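Long-range contacts in coenzyme F420-dependent N(5),N(10)-methenyltetrahydromethanopterin reductase-related protein (Desulfurobacterium thermolithotrophum DSM 11699, PDB 6HUZ), which binds the iron-guanylylpyridinol cofactor and uses tetrahydrofolate derivatives as substrates, as a bacterial paralogue of [Fe]-hydrogenase: residues 157-162 and 187-192; 82-87 and 110-115; 250-255 and 312-317. One frame throughout, in Å; residues are numbered along the deposited sequence.

Contact 1. Residues 157-162 and 187-192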
loop_
_atom_site.group_PDB
_atom_site.type_symbol
_atom_site.label_atom_id
_atom_site.label_comp_id
_atom_site.label_asym_id
_atom_site.label_seq_id
_atom_site.Cartn_x
_atom_site.Cartn_y
_atom_site.Cartn_z
ATOM N N LYS A 157 -6.435 13.557 -22.309
ATOM C CA LYS A 157 -6.602 12.844 -23.571
ATOM C C LYS A 157 -7.353 11.576 -23.348
ATOM O O LYS A 157 -7.195 10.646 -24.105
ATOM C CB LYS A 157 -5.230 12.528 -24.174
ATOM C CG LYS A 157 -4.274 13.715 -24.124
ATOM C CD LYS A 157 -3.213 13.686 -25.216
ATOM C CE LYS A 157 -1.821 13.870 -24.667
ATOM N NZ LYS A 157 -0.965 14.631 -25.617
ATOM N N HIS A 158 -8.173 11.505 -22.305
ATOM C CA HIS A 158 -8.836 10.225 -22.028
ATOM C C HIS A 158 -9.864 10.428 -20.966
ATOM O O HIS A 158 -9.932 11.493 -20.359
ATOM C CB HIS A 158 -7.735 9.274 -21.372
ATOM C CG HIS A 158 -6.975 10.026 -20.309
ATOM N ND1 HIS A 158 -5.818 10.729 -20.612
ATOM C CD2 HIS A 158 -7.307 10.271 -19.022
ATOM C CE1 HIS A 158 -5.463 11.342 -19.492
ATOM N NE2 HIS A 158 -6.334 11.104 -18.511
ATOM N N TYR A 159 -10.626 9.381 -20.698
ATOM C CA TYR A 159 -11.602 9.352 -19.612
ATOM C C TYR A 159 -11.524 7.939 -18.960
ATOM O O TYR A 159 -11.296 6.945 -19.664
ATOM C CB TYR A 159 -13.027 9.558 -20.098
ATOM C CG TYR A 159 -13.377 10.986 -20.447
ATOM C CD1 TYR A 159 -13.515 11.952 -19.458
ATOM C CD2 TYR A 159 -13.581 11.372 -21.769
ATOM C CE1 TYR A 159 -13.847 13.261 -19.770
ATOM C CE2 TYR A 159 -13.920 12.682 -22.094
ATOM C CZ TYR A 159 -14.047 13.625 -21.089
ATOM O OH TYR A 159 -14.357 14.926 -21.377
ATOM N N LEU A 160 -11.742 7.872 -17.641
ATOM C CA LEU A 160 -11.803 6.627 -16.909
ATOM C C LEU A 160 -13.293 6.411 -16.724
ATOM O O LEU A 160 -13.971 7.288 -16.170
ATOM C CB LEU A 160 -11.084 6.721 -15.559
ATOM C CG LEU A 160 -9.623 7.130 -15.613
ATOM C CD1 LEU A 160 -8.959 6.917 -14.232
ATOM C CD2 LEU A 160 -8.875 6.358 -16.659
ATOM N N ILE A 161 -13.797 5.261 -17.212
ATOM C CA ILE A 161 -15.211 4.870 -17.200
ATOM C C ILE A 161 -15.420 3.636 -16.357
ATOM O O ILE A 161 -14.878 2.551 -16.636
ATOM C CB ILE A 161 -15.745 4.681 -18.664
ATOM C CG1 ILE A 161 -15.634 5.992 -19.454
ATOM C CG2 ILE A 161 -17.205 4.179 -18.692
ATOM C CD1 ILE A 161 -15.644 5.766 -20.971
ATOM N N ALA A 162 -16.208 3.794 -15.308
ATOM C CA ALA A 162 -16.452 2.694 -14.364
ATOM C C ALA A 162 -17.292 1.564 -14.940
ATOM O O ALA A 162 -18.328 1.816 -15.523
ATOM C CB ALA A 162 -17.131 3.238 -13.106
ATOM N N THR A 187 -14.728 12.729 -28.892
ATOM C CA THR A 187 -13.957 13.933 -28.578
ATOM C C THR A 187 -12.445 13.709 -28.658
ATOM O O THR A 187 -11.670 14.541 -28.158
ATOM C CB THR A 187 -14.449 14.506 -27.226
ATOM O OG1 THR A 187 -14.343 13.536 -26.189
ATOM C CG2 THR A 187 -15.890 14.979 -27.317
ATOM N N GLY A 188 -12.051 12.604 -29.306
ATOM C CA GLY A 188 -10.659 12.213 -29.508
ATOM C C GLY A 188 -9.957 11.715 -28.260
ATOM O O GLY A 188 -8.726 11.702 -28.221
ATOM N N LYS A 189 -10.710 11.291 -27.233
ATOM C CA LYS A 189 -10.115 10.805 -25.980
ATOM C C LYS A 189 -10.125 9.300 -25.928
ATOM O O LYS A 189 -11.049 8.683 -26.423
ATOM C CB LYS A 189 -10.912 11.293 -24.757
ATOM C CG LYS A 189 -11.284 12.750 -24.773
ATOM C CD LYS A 189 -10.097 13.652 -24.813
ATOM C CE LYS A 189 -10.547 15.070 -24.622
ATOM N NZ LYS A 189 -9.518 16.037 -25.054
ATOM N N GLU A 190 -9.113 8.700 -25.297
ATOM C CA GLU A 190 -9.040 7.262 -25.147
ATOM C C GLU A 190 -10.042 6.873 -24.052
ATOM O O GLU A 190 -10.055 7.516 -23.017
ATOM C CB GLU A 190 -7.608 6.897 -24.686
ATOM C CG GLU A 190 -7.312 5.406 -24.625
ATOM C CD GLU A 190 -7.192 4.753 -25.982
ATOM O OE1 GLU A 190 -7.701 3.621 -26.151
ATOM O OE2 GLU A 190 -6.586 5.380 -26.880
ATOM N N ALA A 191 -10.870 5.839 -24.256
ATOM C CA ALA A 191 -11.809 5.382 -23.199
ATOM C C ALA A 191 -11.129 4.258 -22.352
ATOM O O ALA A 191 -10.890 3.162 -22.862
ATOM C CB ALA A 191 -13.072 4.827 -23.828
ATOM N N TYR A 192 -10.834 4.512 -21.073
ATOM C CA TYR A 192 -10.218 3.480 -20.229
ATOM C C TYR A 192 -11.308 2.890 -19.339
ATOM O O TYR A 192 -11.745 3.545 -18.400
ATOM C CB TYR A 192 -9.094 4.081 -19.367
ATOM C CG TYR A 192 -7.848 4.438 -20.148
ATOM C CD1 TYR A 192 -7.157 3.473 -20.880
ATOM C CD2 TYR A 192 -7.339 5.727 -20.129
ATOM C CE1 TYR A 192 -5.992 3.791 -21.573
ATOM C CE2 TYR A 192 -6.190 6.060 -20.835
ATOM C CZ TYR A 192 -5.516 5.092 -21.550
ATOM O OH TYR A 192 -4.390 5.439 -22.255
HETATM O O HOH W 1 -6.461 10.092 -26.995
HETATM O O HOH W 2 -14.454 15.417 -23.984
#

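Contact 2. Residues 82-87 and 110-115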
loop_
_atom_site.group_PDB
_atom_site.type_symbol
_atom_site.label_atom_id
_atom_site.label_comp_id
_atom_site.label_asym_id
_atom_site.label_seq_id
_atom_site.Cartn_x
_atom_site.Cartn_y
_atom_site.Cartn_z
ATOM N N ALA A 82 -31.760 14.748 -20.596
ATOM C CA ALA A 82 -30.430 14.213 -20.427
ATOM C C ALA A 82 -30.299 12.674 -20.471
ATOM O O ALA A 82 -30.874 11.980 -19.633
ATOM C CB ALA A 82 -29.846 14.751 -19.129
ATOM N N GLU A 83 -29.530 12.151 -21.448
ATOM C CA GLU A 83 -29.267 10.706 -21.564
ATOM C C GLU A 83 -28.041 10.399 -20.703
ATOM O O GLU A 83 -27.867 9.275 -20.227
ATOM C CB GLU A 83 -28.905 10.315 -22.992
ATOM C CG GLU A 83 -30.045 10.317 -23.973
ATOM C CD GLU A 83 -29.458 10.090 -25.342
ATOM O OE1 GLU A 83 -29.484 11.031 -26.166
ATOM O OE2 GLU A 83 -28.935 8.977 -25.578
ATOM N N VAL A 84 -27.160 11.394 -20.556
ATOM C CA VAL A 84 -25.942 11.292 -19.749
ATOM C C VAL A 84 -25.914 12.560 -18.865
ATOM O O VAL A 84 -26.036 13.670 -19.379
ATOM C CB VAL A 84 -24.649 11.213 -20.593
ATOM C CG1 VAL A 84 -23.415 11.297 -19.685
ATOM C CG2 VAL A 84 -24.607 9.943 -21.434
ATOM N N ALA A 85 -25.749 12.386 -17.559
ATOM C CA ALA A 85 -25.661 13.488 -16.608
ATOM C C ALA A 85 -24.281 13.344 -15.968
ATOM O O ALA A 85 -24.013 12.330 -15.322
ATOM C CB ALA A 85 -26.767 13.387 -15.560
ATOM N N ILE A 86 -23.384 14.315 -16.197
ATOM C CA ILE A 86 -22.032 14.276 -15.667
ATOM C C ILE A 86 -21.908 15.241 -14.496
ATOM O O ILE A 86 -22.150 16.435 -14.664
ATOM C CB ILE A 86 -20.960 14.557 -16.736
ATOM C CG1 ILE A 86 -21.027 13.482 -17.846
ATOM C CG2 ILE A 86 -19.560 14.522 -16.046
ATOM C CD1 ILE A 86 -20.349 13.847 -19.122
ATOM N N LEU A 87 -21.502 14.725 -13.321
ATOM C CA LEU A 87 -21.380 15.556 -12.136
ATOM C C LEU A 87 -19.985 16.118 -11.907
ATOM O O LEU A 87 -19.174 15.472 -11.239
ATOM C CB LEU A 87 -21.868 14.767 -10.914
ATOM C CG LEU A 87 -23.316 14.268 -10.999
ATOM C CD1 LEU A 87 -23.653 13.381 -9.827
ATOM C CD2 LEU A 87 -24.316 15.441 -11.051
ATOM N N ASN A 110 -33.546 5.072 -18.882
ATOM C CA ASN A 110 -32.232 4.464 -19.138
ATOM C C ASN A 110 -31.078 5.474 -19.129
ATOM O O ASN A 110 -30.016 5.179 -19.658
ATOM C CB ASN A 110 -32.241 3.644 -20.424
ATOM C CG ASN A 110 -33.339 2.606 -20.454
ATOM O OD1 ASN A 110 -33.503 1.800 -19.529
ATOM N ND2 ASN A 110 -34.123 2.597 -21.518
ATOM N N ALA A 111 -31.263 6.658 -18.520
ATOM C CA ALA A 111 -30.180 7.642 -18.442
ATOM C C ALA A 111 -29.061 7.084 -17.540
ATOM O O ALA A 111 -29.326 6.197 -16.726
ATOM C CB ALA A 111 -30.689 8.935 -17.830
ATOM N N VAL A 112 -27.826 7.608 -17.662
ATOM C CA VAL A 112 -26.701 7.166 -16.810
ATOM C C VAL A 112 -26.164 8.420 -16.091
ATOM O O VAL A 112 -25.998 9.462 -16.716
ATOM C CB VAL A 112 -25.591 6.375 -17.576
ATOM C CG1 VAL A 112 -25.100 7.126 -18.808
ATOM C CG2 VAL A 112 -24.406 5.971 -16.655
ATOM N N ILE A 113 -25.931 8.317 -14.768
ATOM C CA ILE A 113 -25.397 9.402 -13.949
ATOM C C ILE A 113 -23.899 9.090 -13.802
ATOM O O ILE A 113 -23.562 7.967 -13.441
ATOM C CB ILE A 113 -26.109 9.443 -12.563
ATOM C CG1 ILE A 113 -27.521 10.030 -12.707
ATOM C CG2 ILE A 113 -25.281 10.220 -11.537
ATOM C CD1 ILE A 113 -28.417 9.843 -11.472
ATOM N N CYS A 114 -23.010 10.069 -14.082
ATOM C CA CYS A 114 -21.567 9.882 -13.996
ATOM C C CYS A 114 -20.950 10.799 -13.000
ATOM O O CYS A 114 -21.251 11.989 -13.021
ATOM C CB CYS A 114 -20.907 10.094 -15.354
ATOM S SG CYS A 114 -21.501 9.001 -16.652
ATOM N N THR A 115 -20.031 10.273 -12.155
ATOM C CA THR A 115 -19.342 11.158 -11.229
ATOM C C THR A 115 -17.997 11.449 -11.863
ATOM O O THR A 115 -17.626 10.816 -12.864
ATOM C CB THR A 115 -19.239 10.568 -9.840
ATOM O OG1 THR A 115 -18.604 9.282 -9.891
ATOM C CG2 THR A 115 -20.613 10.514 -9.145
HETATM O O HOH W 3 -28.039 6.684 -21.500
#

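Contact 3. Residues 250-255 and 312-317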
loop_
_atom_site.group_PDB
_atom_site.type_symbol
_atom_site.label_atom_id
_atom_site.label_comp_id
_atom_site.label_asym_id
_atom_site.label_seq_id
_atom_site.Cartn_x
_atom_site.Cartn_y
_atom_site.Cartn_z
ATOM N N VAL A 250 -1.663 4.713 8.168
ATOM C CA VAL A 250 -2.213 6.025 7.759
ATOM C C VAL A 250 -3.712 6.072 8.145
ATOM O O VAL A 250 -4.155 7.049 8.726
ATOM C CB VAL A 250 -2.017 6.318 6.242
ATOM C CG1 VAL A 250 -2.763 7.607 5.836
ATOM C CG2 VAL A 250 -0.535 6.420 5.893
ATOM N N THR A 251 -4.484 5.019 7.844
ATOM C CA THR A 251 -5.920 5.021 8.188
ATOM C C THR A 251 -6.192 5.154 9.656
ATOM O O THR A 251 -7.063 5.914 10.091
ATOM C CB THR A 251 -6.587 3.720 7.706
ATOM O OG1 THR A 251 -6.546 3.712 6.294
ATOM C CG2 THR A 251 -8.057 3.561 8.182
ATOM N N LYS A 252 -5.493 4.379 10.443
ATOM C CA LYS A 252 -5.736 4.408 11.857
ATOM C C LYS A 252 -5.027 5.526 12.601
ATOM O O LYS A 252 -5.617 6.126 13.502
ATOM C CB LYS A 252 -5.268 3.057 12.431
ATOM C CG LYS A 252 -5.429 2.875 13.919
ATOM C CD LYS A 252 -6.842 2.606 14.314
ATOM C CE LYS A 252 -6.896 1.964 15.681
ATOM N NZ LYS A 252 -8.286 1.569 16.014
ATOM N N TYR A 253 -3.771 5.774 12.285
ATOM C CA TYR A 253 -2.982 6.747 13.052
ATOM C C TYR A 253 -2.514 7.975 12.313
ATOM O O TYR A 253 -1.821 8.790 12.904
ATOM C CB TYR A 253 -1.751 6.029 13.694
ATOM C CG TYR A 253 -2.051 4.737 14.430
ATOM C CD1 TYR A 253 -2.669 4.747 15.679
ATOM C CD2 TYR A 253 -1.638 3.511 13.922
ATOM C CE1 TYR A 253 -2.891 3.561 16.388
ATOM C CE2 TYR A 253 -1.890 2.327 14.598
ATOM C CZ TYR A 253 -2.515 2.352 15.832
ATOM O OH TYR A 253 -2.756 1.151 16.462
ATOM N N GLY A 254 -2.905 8.140 11.068
ATOM C CA GLY A 254 -2.505 9.310 10.287
ATOM C C GLY A 254 -1.054 9.255 9.853
ATOM O O GLY A 254 -0.308 8.338 10.205
ATOM N N LEU A 255 -0.640 10.243 9.108
ATOM C CA LEU A 255 0.752 10.282 8.636
ATOM C C LEU A 255 1.751 10.392 9.778
ATOM O O LEU A 255 2.869 9.894 9.684
ATOM C CB LEU A 255 0.927 11.510 7.718
ATOM C CG LEU A 255 0.485 11.318 6.264
ATOM C CD1 LEU A 255 0.373 12.680 5.562
ATOM C CD2 LEU A 255 1.439 10.378 5.534
ATOM N N GLU A 312 -4.752 2.793 20.730
ATOM C CA GLU A 312 -5.173 1.417 20.887
ATOM C C GLU A 312 -4.458 0.510 19.878
ATOM O O GLU A 312 -4.020 0.960 18.810
ATOM C CB GLU A 312 -6.692 1.316 20.759
ATOM C CG GLU A 312 -7.228 1.734 19.417
ATOM C CD GLU A 312 -8.741 1.719 19.381
ATOM O OE1 GLU A 312 -9.364 2.409 20.218
ATOM O OE2 GLU A 312 -9.304 1.012 18.516
ATOM N N PRO A 313 -4.336 -0.785 20.212
ATOM C CA PRO A 313 -3.661 -1.711 19.294
ATOM C C PRO A 313 -4.471 -2.075 18.063
ATOM O O PRO A 313 -5.686 -1.909 18.038
ATOM C CB PRO A 313 -3.430 -2.947 20.169
ATOM C CG PRO A 313 -4.508 -2.918 21.153
ATOM C CD PRO A 313 -4.794 -1.475 21.431
ATOM N N THR A 314 -3.788 -2.583 17.039
ATOM C CA THR A 314 -4.424 -3.031 15.811
ATOM C C THR A 314 -3.504 -3.980 15.082
ATOM O O THR A 314 -2.318 -4.102 15.416
ATOM C CB THR A 314 -4.835 -1.869 14.890
ATOM O OG1 THR A 314 -5.703 -2.395 13.871
ATOM C CG2 THR A 314 -3.636 -1.176 14.241
ATOM N N TYR A 315 -4.070 -4.642 14.094
ATOM C CA TYR A 315 -3.411 -5.598 13.229
ATOM C C TYR A 315 -3.149 -4.895 11.901
ATOM O O TYR A 315 -3.969 -4.999 10.969
ATOM C CB TYR A 315 -4.336 -6.774 12.966
ATOM C CG TYR A 315 -4.463 -7.720 14.132
ATOM C CD1 TYR A 315 -3.582 -8.776 14.290
ATOM C CD2 TYR A 315 -5.461 -7.556 15.080
ATOM C CE1 TYR A 315 -3.695 -9.655 15.357
ATOM C CE2 TYR A 315 -5.585 -8.427 16.153
ATOM C CZ TYR A 315 -4.706 -9.484 16.284
ATOM O OH TYR A 315 -4.802 -10.348 17.350
ATOM N N THR A 316 -2.016 -4.185 11.802
ATOM C CA THR A 316 -1.726 -3.445 10.568
ATOM C C THR A 316 -1.592 -4.278 9.304
ATOM O O THR A 316 -1.861 -3.760 8.237
ATOM C CB THR A 316 -0.463 -2.598 10.756
ATOM O OG1 THR A 316 0.638 -3.462 10.955
ATOM C CG2 THR A 316 -0.570 -1.640 11.929
ATOM N N SER A 317 -1.171 -5.525 9.401
ATOM C CA SER A 317 -0.954 -6.413 8.242
ATOM C C SER A 317 -2.151 -7.286 7.906
ATOM O O SER A 317 -2.065 -8.110 6.982
ATOM C CB SER A 317 0.256 -7.333 8.530
ATOM O OG SER A 317 -0.012 -8.318 9.528
#

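Contact 1. Residues 157-162 and 187-192
The carbonyl oxygen of Lys157 is gripped twice: Glu190 N donates to Lys157 O over 3.0 Å, and a water that also donates to Gly188 O supplies a second hydrogen. From this point strands 158-163 and 190-195 run parallel, the two ends of a beta-alpha-beta unit whose crossover is helix 174-186. Gly188, with positive phi, is the C-prime residue of the Schellman motif that ends this helix just before the second strand. Tyr159 uses both sides of its peptide: its N binds Glu190 O, and Tyr159 O accepts Tyr192 N at 2.8 Å. Ile161 N then closes on Tyr192 O.

On the face shared by His158, Leu160 and Tyr192, the phenol ring does most of the packing. Tyr192 CG stands anti to the carbonyl carbon (chi1 -72°), which brings the root of the ring near Leu160 CD2. That methyl lies 3.5 Å from Tyr192 CB, and Tyr192 CE2 comes to 3.6 Å from His158 CB. Glu190 CG lies over one face of the same ring, toward its rim. An alanine in place of Tyr192 would probably take the ring away from His158 CB, Leu160 CD2 and Glu190 CG and leave a gap facing Asp265 of the second subunit. His158 NE2 is held by Ala148 O.

On the other face, Lys189 CG approaches Tyr159 CE2 at 3.8 Å. Tyr159 OH meets a water 2.7 Å away that donates to Thr187 OG1, an atom also hydrogen-bonded to Leu183 O of helix 174-186.

Contact 2. Residues 82-87 and 110-115
Val112 CG1 sits between its backbone N and carbonyl carbon (chi1 52°), whereas Val84 CG2 stands beside its own N, anti to the carbonyl carbon. These torsions place the two methyls next to each other: the side chains point the same way, side by side, and Val84 CG2 touches Val112 CG1 at 3.9 Å. On the same face Cys114 SG is a looser neighbour of Val84 CG1, and Ile86 CG1 lies 4.2 Å from Cys114 CB. The opposite face carries Ala85, Leu87, Ile113 and Thr115. Here Leu87 CD1, anti to CA (chi2 174°), ends 3.9 Å from Ile113 CG2.

Between the two faces runs the regular bonding of parallel strands, and the two strands belong to a Rossmann-like beta-alpha-beta unit with helix 95-103 as its crossover. Val112 N donates to Glu83 O, Ala85 N to Val112 O, Cys114 N to Ala85 O at 2.8 Å, and Leu87 N to Cys114 O, also at 2.8 Å. Glu83 O has a second donor, a water that also donates to Asn110 O and so links the two chains just before their strands begin.

Both strands are interior members of the parallel sheet: strand 84-87 is bonded on its other side to strand 2-6, and strand 112-115 has strand 141-144 beyond it. Helix 174-186 covers the valine face through Leu180 and Leu183, and helix 121-127 presents Leu124 to Leu87, Ile113 and Thr115.

Contact 3. Residues 250-255 and 312-317
Lys252 and Thr314 mark the nearest backbone approach, with CA atoms 8.5 Å apart, so the long helix 232-262 and the irregular segment 312-317 are joined by side chains that span the interval. The helical side keeps its own bonding, Gly254 N to Val250 O. Across from it the backbone of Glu312, Pro313 and Thr314 is extended, and the Glu312 carbonyl faces Tyr253. This is helix-to-loop packing at the interface with the second subunit, with a sodium ion about 4 Å from the Lys252 side chain.

Tyr253 uses that carbonyl. Its hydroxyl donates to Glu312 O, the OH-O distance being 2.7 Å, nearly straight on to the C=O group (162°), with the acceptor in the plane of the ring at its edge. A phenol thereby fixes a loop backbone to the helix, a bond that does not depend on the nature of the loop side chain. The methyl of Thr314 lies close by: Thr314 CG2 is 3.3 Å from Tyr253 OH, and the two side chains pass one another running opposite ways.

In Lys252, chi1 of 180° puts CG over the centre of the Tyr253 ring, 3.4 Å above its plane; the bend at chi2 then turns CD aside. Lys252 NZ forms a salt bridge of 2.8 Å with Glu312 OE2, approaching from above the carboxylate plane. Glu312 is poorly ordered, and the ammonium group has a second acid, Glu325 of the second subunit, so the charge is probably shared between loop and partner chain.

The loop, which follows helix 299-306 and leads to helix 320-331, also packs Thr316 on Val245 and Leu249 of helix 232-262, while Tyr253 rests on Leu261 of the same long helix.

How the contacts relate
Contacts 1 and 2 show one principle, the parallel beta-alpha-beta unit, used twice in series within the HMD N-terminal domain; their centres are 16 Å apart and their nearest atoms about 6 Å. Helix 174-186, the crossover of contact 1, also packs on contact 2. Both lie near the ligands: the His158 side chain is about 6 Å from methenyltetrahydrofolate, and that of Leu87 about 7 Å from the iron-guanylylpyridinol cofactor. Contact 3 lies on the opposite side of the chain's centre, 36 Å from contact 1 and 38 Å from contact 2 between centres. Like contact 1, it touches the second subunit.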